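Local coordinates for protein probable mannosyltransferase KTR4 (Saccharomyces cerevisiae, PDB 5A07) that is a probable mannosyltransferase of a GT-A-fold family and holds guanosine-5'-diphosphate and a manganese ion side by side in one pocket, at residues B[117-122]-B[229-234]; B[107-112]-B[138-143]; B[123-128]-B[234-239]. All blocks are in the same frame, centred on the assembly; numbering follows the deposited sequence.

Interaction 1 of 3, residues B[117-122]-B[229-234]. With MN (manganese (II) ion), chain G; GDP (guanosine-5'-diphosphate), chain F.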
loop_
_atom_site.group_PDB
_atom_site.type_symbol
_atom_site.label_atom_id
_atom_site.label_comp_id
_atom_site.label_asym_id
_atom_site.label_seq_id
_atom_site.Cartn_x
_atom_site.Cartn_y
_atom_site.Cartn_z
ATOM N N GLU B 117 -9.541 10.671 -18.303
ATOM C CA GLU B 117 -8.825 11.950 -18.122
ATOM C C GLU B 117 -7.947 11.998 -16.877
ATOM O O GLU B 117 -6.829 12.521 -16.924
ATOM C CB GLU B 117 -9.833 13.085 -18.063
ATOM C CG GLU B 117 -10.528 13.323 -19.330
ATOM C CD GLU B 117 -11.564 14.449 -19.171
ATOM O OE1 GLU B 117 -12.608 14.229 -18.467
ATOM O OE2 GLU B 117 -11.264 15.544 -19.749
ATOM N N ASP B 118 -8.418 11.387 -15.825
ATOM C CA ASP B 118 -7.745 11.393 -14.511
ATOM C C ASP B 118 -6.566 10.459 -14.518
ATOM O O ASP B 118 -5.570 10.730 -13.897
ATOM C CB ASP B 118 -8.766 11.018 -13.427
ATOM C CG ASP B 118 -9.644 12.196 -13.050
ATOM O OD1 ASP B 118 -9.331 13.336 -13.499
ATOM O OD2 ASP B 118 -10.625 12.013 -12.330
ATOM N N ILE B 119 -6.679 9.348 -15.217
ATOM C CA ILE B 119 -5.521 8.468 -15.352
ATOM C C ILE B 119 -4.500 9.029 -16.254
ATOM O O ILE B 119 -3.282 8.888 -15.989
ATOM C CB ILE B 119 -5.897 6.990 -15.699
ATOM C CG1 ILE B 119 -4.758 6.059 -15.289
ATOM C CG2 ILE B 119 -6.238 6.806 -17.187
ATOM C CD1 ILE B 119 -4.425 5.944 -13.822
ATOM N N ILE B 120 -4.903 9.736 -17.308
ATOM C CA ILE B 120 -3.923 10.443 -18.109
ATOM C C ILE B 120 -3.050 11.422 -17.291
ATOM O O ILE B 120 -1.819 11.535 -17.484
ATOM C CB ILE B 120 -4.627 11.147 -19.307
ATOM C CG1 ILE B 120 -4.927 10.100 -20.397
ATOM C CG2 ILE B 120 -3.706 12.248 -19.882
ATOM C CD1 ILE B 120 -5.782 10.665 -21.538
ATOM N N SER B 121 -3.715 12.160 -16.439
ATOM C CA SER B 121 -3.059 13.153 -15.558
ATOM C C SER B 121 -1.952 12.439 -14.700
ATOM O O SER B 121 -0.761 12.858 -14.673
ATOM C CB SER B 121 -4.142 13.749 -14.662
ATOM O OG SER B 121 -3.530 14.673 -13.830
ATOM N N SER B 122 -2.321 11.299 -14.160
ATOM C CA SER B 122 -1.378 10.489 -13.364
ATOM C C SER B 122 -0.238 9.991 -14.198
ATOM O O SER B 122 0.916 10.080 -13.776
ATOM C CB SER B 122 -2.097 9.306 -12.693
ATOM O OG SER B 122 -3.145 9.704 -11.858
ATOM N N TRP B 229 4.185 -1.441 -10.317
ATOM C CA TRP B 229 4.001 -0.156 -9.722
ATOM C C TRP B 229 2.514 0.134 -9.929
ATOM O O TRP B 229 2.096 0.450 -11.054
ATOM C CB TRP B 229 4.917 0.834 -10.455
ATOM C CG TRP B 229 4.921 2.241 -9.941
ATOM C CD1 TRP B 229 3.853 2.946 -9.457
ATOM C CD2 TRP B 229 6.041 3.129 -9.929
ATOM N NE1 TRP B 229 4.260 4.244 -9.082
ATOM C CE2 TRP B 229 5.599 4.371 -9.364
ATOM C CE3 TRP B 229 7.369 3.007 -10.339
ATOM C CZ2 TRP B 229 6.458 5.456 -9.211
ATOM C CZ3 TRP B 229 8.234 4.042 -10.119
ATOM C CH2 TRP B 229 7.769 5.269 -9.548
ATOM N N ARG B 230 1.734 0.141 -8.867
ATOM C CA ARG B 230 0.343 0.547 -8.902
ATOM C C ARG B 230 0.160 2.056 -9.029
ATOM O O ARG B 230 0.656 2.809 -8.191
ATOM C CB ARG B 230 -0.388 0.052 -7.676
ATOM C CG ARG B 230 -1.861 0.448 -7.590
ATOM C CD ARG B 230 -2.421 -0.353 -6.457
ATOM N NE ARG B 230 -3.698 0.123 -6.027
ATOM C CZ ARG B 230 -4.368 -0.429 -5.043
ATOM N NH1 ARG B 230 -3.914 -1.504 -4.420
ATOM N NH2 ARG B 230 -5.520 0.073 -4.691
ATOM N N LEU B 231 -0.630 2.457 -10.036
ATOM C CA LEU B 231 -0.967 3.834 -10.335
ATOM C C LEU B 231 -2.485 4.007 -10.324
ATOM O O LEU B 231 -3.222 3.185 -10.887
ATOM C CB LEU B 231 -0.457 4.174 -11.722
ATOM C CG LEU B 231 -0.590 5.627 -12.096
ATOM C CD1 LEU B 231 0.314 6.525 -11.255
ATOM C CD2 LEU B 231 -0.213 5.745 -13.561
ATOM N N GLU B 232 -2.974 5.035 -9.631
ATOM C CA GLU B 232 -4.405 5.328 -9.590
ATOM C C GLU B 232 -4.678 6.679 -10.261
ATOM O O GLU B 232 -3.763 7.484 -10.454
ATOM C CB GLU B 232 -4.926 5.421 -8.159
ATOM C CG GLU B 232 -4.923 4.084 -7.458
ATOM C CD GLU B 232 -5.938 3.933 -6.341
ATOM O OE1 GLU B 232 -6.575 4.926 -5.903
ATOM O OE2 GLU B 232 -5.919 2.832 -5.755
ATOM N N PRO B 233 -5.916 6.878 -10.669
ATOM C CA PRO B 233 -6.243 8.162 -11.279
ATOM C C PRO B 233 -6.061 9.338 -10.319
ATOM O O PRO B 233 -6.241 9.187 -9.112
ATOM C CB PRO B 233 -7.735 8.023 -11.628
ATOM C CG PRO B 233 -7.950 6.578 -11.724
ATOM C CD PRO B 233 -7.062 5.989 -10.667
ATOM N N ASN B 234 -5.767 10.504 -10.887
ATOM C CA ASN B 234 -5.802 11.749 -10.108
ATOM C C ASN B 234 -4.732 11.857 -8.976
ATOM O O ASN B 234 -5.000 12.406 -7.938
ATOM C CB ASN B 234 -7.191 11.950 -9.502
ATOM C CG ASN B 234 -7.461 13.405 -9.193
ATOM O OD1 ASN B 234 -6.828 14.300 -9.756
ATOM N ND2 ASN B 234 -8.360 13.654 -8.249
HETATM MN MN MN G . -8.087 6.445 -5.532
HETATM P PB GDP F . -10.126 5.030 -3.205
HETATM O O1B GDP F . -11.057 6.151 -2.937
HETATM O O2B GDP F . -10.078 3.944 -2.294
HETATM O O3B GDP F . -8.812 5.504 -3.700
HETATM O O3A GDP F . -10.923 4.281 -4.404
HETATM P PA GDP F . -10.861 4.436 -5.981
HETATM O O1A GDP F . -12.171 4.677 -6.597
HETATM O O2A GDP F . -9.784 5.290 -6.511
HETATM O "O5'" GDP F . -10.520 2.947 -6.379
HETATM C "C5'" GDP F . -9.254 2.277 -6.345
HETATM C "C4'" GDP F . -8.732 1.910 -7.724
HETATM O "O4'" GDP F . -9.643 0.958 -8.288
HETATM C "C3'" GDP F . -8.631 3.071 -8.699
HETATM O "O3'" GDP F . -7.553 2.800 -9.628
HETATM C "C2'" GDP F . -10.002 3.044 -9.392
HETATM O "O2'" GDP F . -9.943 3.564 -10.714
HETATM C "C1'" GDP F . -10.245 1.577 -9.441
HETATM N N9 GDP F . -11.676 1.196 -9.376
HETATM C C8 GDP F . -12.569 1.395 -8.373
HETATM N N7 GDP F . -13.786 0.809 -8.718
HETATM C C5 GDP F . -13.613 0.228 -9.945
HETATM C C6 GDP F . -14.484 -0.548 -10.849
HETATM O O6 GDP F . -15.664 -0.734 -10.410
HETATM N N1 GDP F . -13.968 -0.953 -12.017
HETATM C C2 GDP F . -12.673 -0.650 -12.407
HETATM N N2 GDP F . -12.229 -1.076 -13.584
HETATM N N3 GDP F . -11.829 0.071 -11.606
HETATM C C4 GDP F . -12.234 0.461 -10.383
HETATM O O HOH W 1 -7.766 7.593 -7.606
HETATM O O HOH W 2 -9.688 8.160 -5.189
#
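The E232-P233 peptide is the flat group that the helix covers: I119 CD1 stands over one face of it, 3.6 Å from both E232 C and P233 N. D118 CB touches P233 CB at 3.6 Å, and on the ligand side P233 CD comes within 3.4 Å of O3' of guanosine-5'-diphosphate. The two flat carbonyls in the contact are approached differently. S122 OG donates to E232 O at 2.7 Å, in the carbonyl plane and on a lone pair, whereas N234 N reaches D118 O at 3.0 Å from above the plane, though with a nearly straight N-H (164°). S122 OG stands anti to its own carbonyl carbon (chi1 -58°) and is also hydrogen-bonded to V235 N, which ties this buried hydroxyl to both sides of the turn.

E232 CB points away from the helix, and its carboxylate reaches the metal. E232 OE1 binds manganese at 2.2 Å; E232 OE2 takes a salt bridge from R230 NH2 at 3.0 Å, close to the guanidinium plane. H381, two phosphate oxygens and two waters complete the metal shell, and one of these waters donates to P233 O.

The helix 116-131 thus clamps the metal-binding turn that follows strand 227-230, the position that a DXD motif takes in many GT-A enzymes, here E232-P233-N234, with E232 as the metal ligand, while I119 also touches strand 105-110 beside it.

Interaction 2 of 3, residues B[107-112]-B[138-143]. With GDP (guanosine-5'-diphosphate), chain F.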
loop_
_atom_site.group_PDB
_atom_site.type_symbol
_atom_site.label_atom_id
_atom_site.label_comp_id
_atom_site.label_asym_id
_atom_site.label_seq_id
_atom_site.Cartn_x
_atom_site.Cartn_y
_atom_site.Cartn_z
ATOM N N ILE B 107 3.950 -0.795 -14.906
ATOM C CA ILE B 107 3.059 0.134 -14.238
ATOM C C ILE B 107 1.665 -0.349 -14.420
ATOM O O ILE B 107 1.291 -0.671 -15.530
ATOM C CB ILE B 107 3.241 1.519 -14.803
ATOM C CG1 ILE B 107 4.676 1.924 -14.549
ATOM C CG2 ILE B 107 2.334 2.463 -14.061
ATOM C CD1 ILE B 107 5.128 2.828 -15.569
ATOM N N LEU B 108 0.925 -0.539 -13.336
ATOM C CA LEU B 108 -0.375 -1.135 -13.381
ATOM C C LEU B 108 -1.466 -0.180 -12.960
ATOM O O LEU B 108 -1.360 0.478 -11.919
ATOM C CB LEU B 108 -0.433 -2.348 -12.433
ATOM C CG LEU B 108 -1.836 -2.936 -12.219
ATOM C CD1 LEU B 108 -2.400 -3.601 -13.460
ATOM C CD2 LEU B 108 -1.827 -3.957 -11.088
ATOM N N SER B 109 -2.563 -0.104 -13.726
ATOM C CA SER B 109 -3.712 0.653 -13.301
ATOM C C SER B 109 -4.993 -0.156 -13.566
ATOM O O SER B 109 -5.257 -0.555 -14.711
ATOM C CB SER B 109 -3.881 1.984 -14.059
ATOM O OG SER B 109 -2.703 2.767 -14.183
ATOM N N LEU B 110 -5.792 -0.265 -12.526
ATOM C CA LEU B 110 -7.143 -0.741 -12.610
ATOM C C LEU B 110 -7.984 0.468 -12.709
ATOM O O LEU B 110 -8.030 1.259 -11.763
ATOM C CB LEU B 110 -7.495 -1.488 -11.327
ATOM C CG LEU B 110 -8.920 -1.968 -11.193
ATOM C CD1 LEU B 110 -9.168 -3.160 -12.129
ATOM C CD2 LEU B 110 -9.309 -2.351 -9.760
ATOM N N VAL B 111 -8.672 0.641 -13.862
ATOM C CA VAL B 111 -9.447 1.833 -14.094
ATOM C C VAL B 111 -10.673 1.552 -14.959
ATOM O O VAL B 111 -10.711 0.531 -15.643
ATOM C CB VAL B 111 -8.645 2.915 -14.854
ATOM C CG1 VAL B 111 -7.643 3.582 -13.911
ATOM C CG2 VAL B 111 -7.844 2.353 -15.981
ATOM N N ARG B 112 -11.624 2.485 -14.882
ATOM C CA ARG B 112 -12.825 2.442 -15.664
ATOM C C ARG B 112 -12.622 3.272 -16.918
ATOM O O ARG B 112 -11.727 4.107 -17.000
ATOM C CB ARG B 112 -13.979 2.994 -14.862
ATOM C CG ARG B 112 -14.425 2.132 -13.695
ATOM C CD ARG B 112 -15.281 2.901 -12.690
ATOM N NE ARG B 112 -14.282 3.737 -12.000
ATOM C CZ ARG B 112 -14.242 4.025 -10.706
ATOM N NH1 ARG B 112 -15.184 3.581 -9.901
ATOM N NH2 ARG B 112 -13.224 4.745 -10.223
ATOM N N TYR B 138 3.007 -0.086 -19.518
ATOM C CA TYR B 138 1.763 0.043 -18.772
ATOM C C TYR B 138 0.827 -1.085 -19.035
ATOM O O TYR B 138 0.569 -1.450 -20.200
ATOM C CB TYR B 138 1.039 1.334 -19.128
ATOM C CG TYR B 138 1.781 2.587 -18.725
ATOM C CD1 TYR B 138 2.805 3.080 -19.549
ATOM C CD2 TYR B 138 1.454 3.310 -17.591
ATOM C CE1 TYR B 138 3.515 4.252 -19.201
ATOM C CE2 TYR B 138 2.170 4.462 -17.232
ATOM C CZ TYR B 138 3.188 4.914 -18.037
ATOM O OH TYR B 138 3.917 6.040 -17.703
ATOM N N THR B 139 0.216 -1.553 -17.962
ATOM C CA THR B 139 -0.832 -2.517 -18.039
ATOM C C THR B 139 -2.079 -1.921 -17.449
ATOM O O THR B 139 -2.060 -1.416 -16.290
ATOM C CB THR B 139 -0.486 -3.797 -17.258
ATOM O OG1 THR B 139 0.707 -4.404 -17.791
ATOM C CG2 THR B 139 -1.599 -4.837 -17.383
ATOM N N PHE B 140 -3.186 -1.960 -18.215
ATOM C CA PHE B 140 -4.444 -1.495 -17.731
ATOM C C PHE B 140 -5.460 -2.654 -17.624
ATOM O O PHE B 140 -5.593 -3.438 -18.577
ATOM C CB PHE B 140 -5.043 -0.466 -18.678
ATOM C CG PHE B 140 -4.202 0.737 -18.845
ATOM C CD1 PHE B 140 -3.171 0.759 -19.764
ATOM C CD2 PHE B 140 -4.389 1.823 -18.029
ATOM C CE1 PHE B 140 -2.377 1.853 -19.930
ATOM C CE2 PHE B 140 -3.573 2.930 -18.190
ATOM C CZ PHE B 140 -2.598 2.967 -19.113
ATOM N N LEU B 141 -6.188 -2.694 -16.532
ATOM C CA LEU B 141 -7.211 -3.696 -16.298
ATOM C C LEU B 141 -8.497 -3.094 -15.944
ATOM O O LEU B 141 -8.546 -2.054 -15.325
ATOM C CB LEU B 141 -6.810 -4.660 -15.155
ATOM C CG LEU B 141 -5.489 -5.402 -15.285
ATOM C CD1 LEU B 141 -5.121 -6.281 -14.039
ATOM C CD2 LEU B 141 -5.461 -6.243 -16.579
ATOM N N ASN B 142 -9.607 -3.745 -16.361
ATOM C CA ASN B 142 -10.930 -3.246 -16.098
ATOM C C ASN B 142 -11.906 -4.435 -15.985
ATOM O O ASN B 142 -11.677 -5.460 -16.627
ATOM C CB ASN B 142 -11.274 -2.322 -17.293
ATOM C CG ASN B 142 -12.591 -1.541 -17.141
ATOM O OD1 ASN B 142 -13.389 -1.674 -16.200
ATOM N ND2 ASN B 142 -12.809 -0.674 -18.126
ATOM N N ASP B 143 -12.973 -4.277 -15.220
ATOM C CA ASP B 143 -14.021 -5.308 -15.163
ATOM C C ASP B 143 -14.928 -5.275 -16.408
ATOM O O ASP B 143 -15.618 -6.241 -16.649
ATOM C CB ASP B 143 -14.885 -5.179 -13.897
ATOM C CG ASP B 143 -15.544 -3.830 -13.751
ATOM O OD1 ASP B 143 -14.876 -2.773 -13.800
ATOM O OD2 ASP B 143 -16.763 -3.775 -13.528
HETATM P PB GDP F . -10.126 5.030 -3.205
HETATM O O1B GDP F . -11.057 6.151 -2.937
HETATM O O2B GDP F . -10.078 3.944 -2.294
HETATM O O3B GDP F . -8.812 5.504 -3.700
HETATM O O3A GDP F . -10.923 4.281 -4.404
HETATM P PA GDP F . -10.861 4.436 -5.981
HETATM O O1A GDP F . -12.171 4.677 -6.597
HETATM O O2A GDP F . -9.784 5.290 -6.511
HETATM O "O5'" GDP F . -10.520 2.947 -6.379
HETATM C "C5'" GDP F . -9.254 2.277 -6.345
HETATM C "C4'" GDP F . -8.732 1.910 -7.724
HETATM O "O4'" GDP F . -9.643 0.958 -8.288
HETATM C "C3'" GDP F . -8.631 3.071 -8.699
HETATM O "O3'" GDP F . -7.553 2.800 -9.628
HETATM C "C2'" GDP F . -10.002 3.044 -9.392
HETATM O "O2'" GDP F . -9.943 3.564 -10.714
HETATM C "C1'" GDP F . -10.245 1.577 -9.441
HETATM N N9 GDP F . -11.676 1.196 -9.376
HETATM C C8 GDP F . -12.569 1.395 -8.373
HETATM N N7 GDP F . -13.786 0.809 -8.718
HETATM C C5 GDP F . -13.613 0.228 -9.945
HETATM C C6 GDP F . -14.484 -0.548 -10.849
HETATM O O6 GDP F . -15.664 -0.734 -10.410
HETATM N N1 GDP F . -13.968 -0.953 -12.017
HETATM C C2 GDP F . -12.673 -0.650 -12.407
HETATM N N2 GDP F . -12.229 -1.076 -13.584
HETATM N N3 GDP F . -11.829 0.071 -11.606
HETATM C C4 GDP F . -12.234 0.461 -10.383
HETATM O O HOH W 3 -1.081 1.520 -16.159
#
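T139 and L141 bond alternately with I107, S109 and V111, so that strands 107-110 and 138-142 run parallel, their axes 4.7 Å apart at the closest and inclined by 17°; the series opens with T139 N to I107 O at 2.8 Å and closes with V111 N to L141 O. On one face I107 and Y138 lie side by side: I107 CD1 sits over the tyrosine ring, 4.0 Å from its centroid in a CH-pi contact, while the ring's OH is held by E127. S109 and F140 follow on the same face, where a water bonded to S109 OG and T139 O lies above the phenylalanine ring near its rim. V111 CG2 comes to the edge of that ring. On the opposite face L108 CD1 meets L141 CD1 at 3.9 Å, and L110 CD1 packs against L141 CB.

Beyond the last pair, the C-terminal ends of both strands close on guanosine-5'-diphosphate. L110 O accepts from both ribose hydroxyls, the shorter bond coming from O3' at 2.7 Å. D143 CG stands between its backbone N and carbonyl carbon (chi1 57°), and D143 OD1 takes guanine N1 at 2.7 Å, with N2 more weakly. N142 OD1 accepts from guanine N2 at 2.9 Å. The R112 chain crosses the base, its guanidinium lying with one face over the N7-C8 part, while its NE is salt-bridged to D115.

With helix 116-131 as the crossover, these strands form a beta-alpha-beta unit whose C-terminal strand ends read the nucleotide, as in the Rossmann-like half of GT-A folds.

Interaction 3 of 3, residues B[123-128]-B[234-239]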
loop_
_atom_site.group_PDB
_atom_site.type_symbol
_atom_site.label_atom_id
_atom_site.label_comp_id
_atom_site.label_asym_id
_atom_site.label_seq_id
_atom_site.Cartn_x
_atom_site.Cartn_y
_atom_site.Cartn_z
ATOM N N ILE B 123 -0.523 9.484 -15.379
ATOM C CA ILE B 123 0.493 8.951 -16.262
ATOM C C ILE B 123 1.477 10.020 -16.680
ATOM O O ILE B 123 2.668 9.822 -16.680
ATOM C CB ILE B 123 -0.167 8.293 -17.450
ATOM C CG1 ILE B 123 -0.895 7.012 -17.026
ATOM C CG2 ILE B 123 0.842 7.998 -18.468
ATOM C CD1 ILE B 123 -1.928 6.553 -18.064
ATOM N N GLN B 124 0.972 11.209 -16.991
ATOM C CA GLN B 124 1.855 12.288 -17.440
ATOM C C GLN B 124 2.854 12.702 -16.337
ATOM O O GLN B 124 4.039 12.954 -16.586
ATOM C CB GLN B 124 1.010 13.508 -17.875
ATOM C CG GLN B 124 0.346 13.231 -19.231
ATOM C CD GLN B 124 -0.544 14.362 -19.688
ATOM O OE1 GLN B 124 -1.173 14.962 -18.858
ATOM N NE2 GLN B 124 -0.696 14.543 -20.988
ATOM N N GLN B 125 2.376 12.781 -15.150
ATOM C CA GLN B 125 3.256 13.032 -14.033
ATOM C C GLN B 125 4.254 11.928 -13.733
ATOM O O GLN B 125 5.451 12.212 -13.408
ATOM C CB GLN B 125 2.394 13.343 -12.821
ATOM C CG GLN B 125 1.776 14.711 -13.092
ATOM C CD GLN B 125 1.014 15.109 -11.945
ATOM O OE1 GLN B 125 -0.187 14.869 -11.935
ATOM N NE2 GLN B 125 1.684 15.454 -10.903
ATOM N N LEU B 126 3.825 10.677 -13.849
ATOM C CA LEU B 126 4.756 9.550 -13.603
ATOM C C LEU B 126 5.796 9.534 -14.721
ATOM O O LEU B 126 6.985 9.235 -14.476
ATOM C CB LEU B 126 4.012 8.207 -13.577
ATOM C CG LEU B 126 4.875 6.967 -13.447
ATOM C CD1 LEU B 126 5.577 7.025 -12.146
ATOM C CD2 LEU B 126 3.953 5.741 -13.559
ATOM N N GLU B 127 5.389 9.829 -15.947
ATOM C CA GLU B 127 6.370 9.860 -17.060
ATOM C C GLU B 127 7.417 10.997 -16.816
ATOM O O GLU B 127 8.636 10.799 -16.942
ATOM C CB GLU B 127 5.657 10.114 -18.382
ATOM C CG GLU B 127 4.966 8.886 -18.974
ATOM C CD GLU B 127 5.935 7.877 -19.582
ATOM O OE1 GLU B 127 6.863 8.328 -20.294
ATOM O OE2 GLU B 127 5.763 6.641 -19.403
ATOM N N GLU B 128 6.904 12.160 -16.490
ATOM C CA GLU B 128 7.751 13.348 -16.338
ATOM C C GLU B 128 8.742 13.161 -15.175
ATOM O O GLU B 128 9.893 13.538 -15.282
ATOM C CB GLU B 128 6.889 14.568 -16.094
ATOM C CG GLU B 128 7.621 15.913 -15.825
ATOM C CD GLU B 128 8.673 16.255 -16.902
ATOM O OE1 GLU B 128 8.576 15.774 -18.056
ATOM O OE2 GLU B 128 9.674 16.929 -16.603
ATOM N N ASN B 234 -5.767 10.504 -10.887
ATOM C CA ASN B 234 -5.802 11.749 -10.108
ATOM C C ASN B 234 -4.732 11.857 -8.976
ATOM O O ASN B 234 -5.000 12.406 -7.938
ATOM C CB ASN B 234 -7.191 11.950 -9.502
ATOM C CG ASN B 234 -7.461 13.405 -9.193
ATOM O OD1 ASN B 234 -6.828 14.300 -9.756
ATOM N ND2 ASN B 234 -8.360 13.654 -8.249
ATOM N N VAL B 235 -3.538 11.345 -9.222
ATOM C CA VAL B 235 -2.461 11.477 -8.257
ATOM C C VAL B 235 -1.415 12.342 -8.843
ATOM O O VAL B 235 -1.406 12.639 -10.062
ATOM C CB VAL B 235 -1.888 10.098 -7.837
ATOM C CG1 VAL B 235 -2.984 9.245 -7.330
ATOM C CG2 VAL B 235 -1.178 9.394 -8.996
ATOM N N ASN B 236 -0.494 12.740 -7.989
ATOM C CA ASN B 236 0.569 13.663 -8.347
ATOM C C ASN B 236 1.907 13.149 -7.920
ATOM O O ASN B 236 2.007 12.518 -6.863
ATOM C CB ASN B 236 0.334 15.031 -7.653
ATOM C CG ASN B 236 -0.998 15.656 -8.071
ATOM O OD1 ASN B 236 -1.124 16.176 -9.174
ATOM N ND2 ASN B 236 -2.003 15.459 -7.269
ATOM N N PHE B 237 2.908 13.383 -8.755
ATOM C CA PHE B 237 4.280 13.128 -8.421
ATOM C C PHE B 237 5.016 14.426 -8.456
ATOM O O PHE B 237 4.868 15.235 -9.408
ATOM C CB PHE B 237 4.915 12.163 -9.388
ATOM C CG PHE B 237 4.332 10.760 -9.319
ATOM C CD1 PHE B 237 4.757 9.851 -8.364
ATOM C CD2 PHE B 237 3.289 10.407 -10.131
ATOM C CE1 PHE B 237 4.153 8.610 -8.244
ATOM C CE2 PHE B 237 2.709 9.182 -10.035
ATOM C CZ PHE B 237 3.107 8.294 -9.058
ATOM N N TYR B 238 5.919 14.627 -7.520
ATOM C CA TYR B 238 6.583 15.947 -7.385
ATOM C C TYR B 238 8.064 15.950 -7.591
ATOM O O TYR B 238 8.602 17.062 -7.790
ATOM C CB TYR B 238 6.314 16.580 -5.996
ATOM C CG TYR B 238 4.860 16.772 -5.704
ATOM C CD1 TYR B 238 4.078 17.717 -6.441
ATOM C CD2 TYR B 238 4.218 16.058 -4.724
ATOM C CE1 TYR B 238 2.689 17.857 -6.225
ATOM C CE2 TYR B 238 2.855 16.229 -4.496
ATOM C CZ TYR B 238 2.117 17.156 -5.245
ATOM O OH TYR B 238 0.790 17.250 -4.992
ATOM N N CYS B 239 8.729 14.782 -7.593
ATOM C CA CYS B 239 10.158 14.769 -7.536
ATOM C C CYS B 239 10.752 13.813 -8.519
ATOM O O CYS B 239 10.289 12.684 -8.674
ATOM C CB CYS B 239 10.625 14.371 -6.119
ATOM S SG CYS B 239 9.914 15.334 -4.787
#
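L126 and F237 make the close-packed half of the contact. The F237 ring stands beside the helix with L126 CB 3.9 Å from F237 CE2 and the backbone atom L126 N 3.8 Å from F237 CD2, so one flank of the ring follows the helix backbone itself. L126 CD1 lies over a face of the ring, 4.3 Å from its centroid and displaced toward the rim, a CH-pi contact. F237 CG, anti to the carbonyl carbon (chi1 -67°), starts the ring toward the helix. W229 of strand 227-230 touches both side chains, the ring of Y379 meets that of F237 at a slant, and the phenylalanine is buried.

F237 belongs to the short strand 236-237, the outer member of a three-stranded antiparallel sheet whose neighbour, strand 379-381, carries the manganese ligand H381. The contact therefore places this small sheet against helix 116-131 of the GT-A core; two residues after F237, C239 is joined to C397 by a disulfide.

The partly exposed side is held by Q125, whose long chain lies against the strand. Q125 CB still meets the phenylalanine, 4.1 Å from F237 CD2, and beyond it the chain runs out extended across the strand to N236, where Q125 CD lies 3.9 Å from N236 CA. The side chains of Q125 and N236 cross obliquely, their amide planes 50° apart, while N236 ND2 is committed to a hydrogen bond with H380 ND1.

Interactions 1 and 3 use successive turns of helix 116-131 and share N234; L231 packs onto residues of both, and W229 onto L126 and F237 of interaction 3. Interaction 2 joins the strands that this helix connects, and 105-110 pairs with 227-230 through W229 O to L108 N and L231 N to L108 O. All three are largely buried, though interaction 1 has an exposed margin at N234 and interaction 3 a partly exposed one at Q125 and N236. Their chemistry shifts: backbone bonding and nucleotide recognition in 2, hydroxyl and backbone bonds beside the metal in 1, and ring and aliphatic packing plus the Q125 chain in 3, where E127 still reaches Y138.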